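Local coordinates for uronate isomerase (Caulobacter crescentus, PDB 2Q01), which catalyses the interconversion of D-glucuronate with D-fructuronate, and of D-galacturonate with D-tagaturonate, in uronate metabolism, at residues D200-F205 and K229-A234; E215-A218 and D224-S227. All coordinates share one frame; numbering follows the deposited sequence.

Overall arrangement
Running from the N terminus, the chain leaves strand 192-194, passes through the loop that holds 200-205, climbs helix 210-221, makes a short turn and enters helix 228-244. Contact 1 closes the longer excursion, bringing the start of helix 228-244 back to the loop 200-205. Contact 2 lies wholly within that excursion and closes a much tighter one, from 215-218 on helix 210-221 to the turn 224-227 just beyond it. The contact centres are about 8 Å apart, and they share a core: A234 and V202 both pack on F217, while Y231 reaches past V225. Together they tie loop, turn and two successive helices into one unit near the periphery of this TIM-barrel-clan enzyme.

Contact 1. Residues D200-F205 and K229-A234; sequences DAVIDF and KSYLEA
A chi1 of 165° swings the Y231 ring out from helix 228-244 and across to the loop 200-205, while I203, whose CG1 lies beside its own backbone N, brings that branch up to the same phenol oxygen. Between the two segments there is one hydrogen bond: Y231 OH gives its proton to V202 O over 2.5 Å. The carbonyl oxygen lies at the edge of the tyrosine ring, in its plane, as suits a phenol hydroxyl, but the hydroxyl stands 37° above the carbonyl plane of V202, with a C=O...O angle of 138°. The neighbours from the loop are aliphatic. I203 CG1 comes to 3.6 Å from Y231 OH, its side chain crossing the tyrosine at about a right angle, and V202 CG2 stays farther off, 4.3 Å from the same oxygen. V202 and I203, both buried, suit the inner side of a loop whose aspartates are partly exposed; I203 also packs on M291. The tyrosine is long enough to bridge the 9.6 Å between V202 CA and Y231 CA. Its hydroxyl is also hydrogen-bonded to H235 NE2, one turn along the helix, and F287 and M291 of helix 281-302 pack against its side chain. The chemistry implies a specific polar link within largely apolar packing, in which the phenol joins a buried loop carbonyl to the H235 imidazole and so ties loop to helix.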
loop_
_atom_site.group_PDB
_atom_site.type_symbol
_atom_site.label_atom_id
_atom_site.label_comp_id
_atom_site.label_asym_id
_atom_site.label_seq_id
_atom_site.Cartn_x
_atom_site.Cartn_y
_atom_site.Cartn_z
ATOM N N ASP B 200 -18.732 -14.972 18.439
ATOM C CA ASP B 200 -19.023 -14.983 16.995
ATOM C C ASP B 200 -20.147 -15.901 16.521
ATOM O O ASP B 200 -20.927 -15.517 15.649
ATOM C CB ASP B 200 -17.753 -15.325 16.206
ATOM C CG ASP B 200 -16.709 -14.223 16.257
ATOM O OD1 ASP B 200 -16.937 -13.181 16.918
ATOM O OD2 ASP B 200 -15.649 -14.409 15.626
ATOM N N ALA B 201 -20.223 -17.103 17.088
ATOM C CA ALA B 201 -21.204 -18.097 16.658
ATOM C C ALA B 201 -22.647 -17.791 17.096
ATOM O O ALA B 201 -23.594 -18.252 16.456
ATOM C CB ALA B 201 -20.782 -19.488 17.104
ATOM N N VAL B 202 -22.809 -17.016 18.170
ATOM C CA VAL B 202 -24.147 -16.637 18.650
ATOM C C VAL B 202 -24.488 -15.192 18.285
ATOM O O VAL B 202 -25.466 -14.622 18.775
ATOM C CB VAL B 202 -24.342 -16.894 20.180
ATOM C CG1 VAL B 202 -24.200 -18.368 20.500
ATOM C CG2 VAL B 202 -23.370 -16.084 21.016
ATOM N N ILE B 203 -23.669 -14.609 17.415
ATOM C CA ILE B 203 -23.859 -13.232 16.953
ATOM C C ILE B 203 -24.081 -13.198 15.438
ATOM O O ILE B 203 -24.933 -12.455 14.950
ATOM C CB ILE B 203 -22.684 -12.310 17.389
ATOM C CG1 ILE B 203 -22.676 -12.172 18.920
ATOM C CG2 ILE B 203 -22.760 -10.941 16.687
ATOM C CD1 ILE B 203 -21.777 -11.087 19.481
ATOM N N ASP B 204 -23.329 -14.020 14.705
ATOM C CA ASP B 204 -23.498 -14.120 13.258
ATOM C C ASP B 204 -24.612 -15.100 12.925
ATOM O O ASP B 204 -24.458 -16.309 13.110
ATOM C CB ASP B 204 -22.191 -14.544 12.582
ATOM C CG ASP B 204 -22.186 -14.284 11.077
ATOM O OD1 ASP B 204 -21.146 -14.547 10.433
ATOM O OD2 ASP B 204 -23.209 -13.817 10.532
ATOM N N PHE B 205 -25.733 -14.570 12.436
ATOM C CA PHE B 205 -26.857 -15.392 11.979
ATOM C C PHE B 205 -26.606 -16.039 10.602
ATOM O O PHE B 205 -27.306 -16.980 10.218
ATOM C CB PHE B 205 -28.156 -14.578 11.962
ATOM C CG PHE B 205 -28.831 -14.464 13.307
ATOM C CD1 PHE B 205 -28.589 -13.374 14.131
ATOM C CD2 PHE B 205 -29.726 -15.437 13.736
ATOM C CE1 PHE B 205 -29.220 -13.253 15.372
ATOM C CE2 PHE B 205 -30.357 -15.329 14.978
ATOM C CZ PHE B 205 -30.107 -14.226 15.794
ATOM N N LYS B 229 -33.571 -9.277 26.015
ATOM C CA LYS B 229 -32.986 -8.863 27.286
ATOM C C LYS B 229 -32.302 -10.006 28.031
ATOM O O LYS B 229 -31.337 -9.780 28.770
ATOM C CB LYS B 229 -34.028 -8.165 28.169
ATOM C CG LYS B 229 -34.080 -6.646 27.954
ATOM C CD LYS B 229 -35.386 -6.029 28.452
ATOM C CE LYS B 229 -36.495 -6.123 27.403
ATOM N NZ LYS B 229 -37.800 -5.628 27.916
ATOM N N SER B 230 -32.787 -11.227 27.818
ATOM C CA SER B 230 -32.175 -12.400 28.439
ATOM C C SER B 230 -31.109 -13.068 27.560
ATOM O O SER B 230 -30.392 -13.957 28.021
ATOM C CB SER B 230 -33.241 -13.403 28.893
ATOM O OG SER B 230 -34.068 -13.804 27.821
ATOM N N TYR B 231 -31.019 -12.645 26.301
ATOM C CA TYR B 231 -29.900 -13.005 25.429
ATOM C C TYR B 231 -28.695 -12.185 25.878
ATOM O O TYR B 231 -27.564 -12.681 25.931
ATOM C CB TYR B 231 -30.255 -12.718 23.966
ATOM C CG TYR B 231 -29.092 -12.712 22.992
ATOM C CD1 TYR B 231 -28.619 -13.903 22.430
ATOM C CD2 TYR B 231 -28.489 -11.513 22.604
ATOM C CE1 TYR B 231 -27.566 -13.898 21.528
ATOM C CE2 TYR B 231 -27.429 -11.500 21.708
ATOM C CZ TYR B 231 -26.977 -12.692 21.171
ATOM O OH TYR B 231 -25.932 -12.678 20.282
ATOM N N LEU B 232 -28.961 -10.926 26.210
ATOM C CA LEU B 232 -27.957 -10.030 26.757
ATOM C C LEU B 232 -27.509 -10.446 28.155
ATOM O O LEU B 232 -26.321 -10.351 28.473
ATOM C CB LEU B 232 -28.468 -8.589 26.761
ATOM C CG LEU B 232 -28.623 -7.901 25.404
ATOM C CD1 LEU B 232 -28.950 -6.437 25.612
ATOM C CD2 LEU B 232 -27.364 -8.061 24.563
ATOM N N GLU B 233 -28.452 -10.912 28.978
ATOM C CA GLU B 233 -28.120 -11.485 30.288
ATOM C C GLU B 233 -27.274 -12.744 30.182
ATOM O O GLU B 233 -26.402 -12.974 31.013
ATOM C CB GLU B 233 -29.371 -11.784 31.117
ATOM C CG GLU B 233 -29.616 -10.784 32.240
ATOM C CD GLU B 233 -28.454 -10.694 33.221
ATOM O OE1 GLU B 233 -28.018 -11.749 33.731
ATOM O OE2 GLU B 233 -27.981 -9.565 33.485
ATOM N N ALA B 234 -27.539 -13.545 29.154
ATOM C CA ALA B 234 -26.770 -14.753 28.887
ATOM C C ALA B 234 -25.329 -14.440 28.492
ATOM O O ALA B 234 -24.427 -15.210 28.803
ATOM C CB ALA B 234 -27.446 -15.573 27.813
#

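Contact 2. Residues E215-A218 and D224-S227; sequences ERFA and DVYS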
loop_
_atom_site.group_PDB
_atom_site.type_symbol
_atom_site.label_atom_id
_atom_site.label_comp_id
_atom_site.label_asym_id
_atom_site.label_seq_id
_atom_site.Cartn_x
_atom_site.Cartn_y
_atom_site.Cartn_z
ATOM N N GLU B 215 -28.367 -23.041 20.788
ATOM C CA GLU B 215 -28.996 -24.091 21.576
ATOM C C GLU B 215 -28.174 -24.397 22.821
ATOM O O GLU B 215 -28.710 -24.393 23.932
ATOM C CB GLU B 215 -29.181 -25.349 20.721
ATOM C CG GLU B 215 -30.400 -26.186 21.084
ATOM C CD GLU B 215 -30.675 -27.306 20.083
ATOM O OE1 GLU B 215 -31.862 -27.649 19.893
ATOM O OE2 GLU B 215 -29.715 -27.843 19.488
ATOM N N ARG B 216 -26.874 -24.632 22.640
ATOM C CA ARG B 216 -25.988 -24.907 23.774
ATOM C C ARG B 216 -25.549 -23.654 24.541
ATOM O O ARG B 216 -25.080 -23.760 25.671
ATOM C CB ARG B 216 -24.807 -25.818 23.394
ATOM C CG ARG B 216 -24.020 -25.421 22.171
ATOM C CD ARG B 216 -23.244 -26.611 21.616
ATOM N NE ARG B 216 -22.085 -26.960 22.439
ATOM C CZ ARG B 216 -20.815 -26.879 22.039
ATOM N NH1 ARG B 216 -20.517 -26.467 20.812
ATOM N NH2 ARG B 216 -19.837 -27.220 22.869
ATOM N N PHE B 217 -25.731 -22.480 23.936
ATOM C CA PHE B 217 -25.589 -21.184 24.624
ATOM C C PHE B 217 -26.663 -21.044 25.715
ATOM O O PHE B 217 -26.395 -20.504 26.788
ATOM C CB PHE B 217 -25.662 -20.050 23.585
ATOM C CG PHE B 217 -25.509 -18.642 24.136
ATOM C CD1 PHE B 217 -26.182 -17.591 23.524
ATOM C CD2 PHE B 217 -24.672 -18.350 25.210
ATOM C CE1 PHE B 217 -26.056 -16.287 23.993
ATOM C CE2 PHE B 217 -24.549 -17.049 25.689
ATOM C CZ PHE B 217 -25.235 -16.018 25.073
ATOM N N ALA B 218 -27.864 -21.557 25.437
ATOM C CA ALA B 218 -28.961 -21.601 26.410
ATOM C C ALA B 218 -28.705 -22.596 27.549
ATOM O O ALA B 218 -29.140 -22.373 28.678
ATOM C CB ALA B 218 -30.266 -21.931 25.709
ATOM N N ASP B 224 -33.257 -17.746 28.638
ATOM C CA ASP B 224 -34.046 -17.698 27.409
ATOM C C ASP B 224 -33.266 -16.876 26.390
ATOM O O ASP B 224 -33.308 -15.647 26.373
ATOM C CB ASP B 224 -35.452 -17.125 27.645
ATOM C CG ASP B 224 -36.339 -17.194 26.397
ATOM O OD1 ASP B 224 -36.062 -18.012 25.489
ATOM O OD2 ASP B 224 -37.324 -16.429 26.327
ATOM N N VAL B 225 -32.561 -17.599 25.537
ATOM C CA VAL B 225 -31.571 -17.044 24.632
ATOM C C VAL B 225 -32.188 -16.476 23.342
ATOM O O VAL B 225 -31.588 -15.637 22.658
ATOM C CB VAL B 225 -30.465 -18.115 24.418
ATOM C CG1 VAL B 225 -30.168 -18.381 22.973
ATOM C CG2 VAL B 225 -29.243 -17.740 25.191
ATOM N N TYR B 226 -33.414 -16.903 23.056
ATOM C CA TYR B 226 -34.155 -16.452 21.880
ATOM C C TYR B 226 -35.077 -15.264 22.201
ATOM O O TYR B 226 -36.037 -15.001 21.480
ATOM C CB TYR B 226 -34.949 -17.612 21.269
ATOM C CG TYR B 226 -34.126 -18.864 21.006
ATOM C CD1 TYR B 226 -33.342 -18.982 19.860
ATOM C CD2 TYR B 226 -34.143 -19.934 21.904
ATOM C CE1 TYR B 226 -32.592 -20.132 19.615
ATOM C CE2 TYR B 226 -33.395 -21.082 21.673
ATOM C CZ TYR B 226 -32.623 -21.176 20.528
ATOM O OH TYR B 226 -31.887 -22.317 20.300
ATOM N N SER B 227 -34.769 -14.557 23.283
ATOM C CA SER B 227 -35.464 -13.324 23.669
ATOM C C SER B 227 -34.416 -12.308 24.122
ATOM O O SER B 227 -33.481 -12.660 24.842
ATOM C CB SER B 227 -36.487 -13.600 24.775
ATOM O OG SER B 227 -36.851 -12.415 25.454
#
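V225 lays its CG2 methyl over one face of the F217 ring, 3.5 Å from F217 CD1 and 3.7 Å from F217 CE1, the two side chains meeting at a slant. A nearly exact trans chi1 (-179°) turns the F217 ring from helix 210-221 toward the following turn. Beside it A218 sets its CB 4.0 Å from V225 CB; a residue this small lets the backbones come close, with 5.5 Å between A218 CA and V225 CA. Y226 serves the outer margin: its ring receives V225 CG1 over the centre of one face, 4.2 Å above the plane, and its OH ends 3.6 Å from E215 CA. V225, in the type I turn D224-S227 that leads into helix 228-244, thus lies between the F217 ring of the helix and the Y226 ring of its own turn. F217 also packs on R238. An alanine in place of F217 would probably leave V225 CG2 without the ring face it rests on and open a gap toward A234 and V202. Dispersion and exclusion of water dominate here, implying that between these two segments the turn is packed mainly by apolar fit, with the tyrosine bordering the solvent, while S230 OG of helix 228-244 is hydrogen-bonded to D224 O and S227 O.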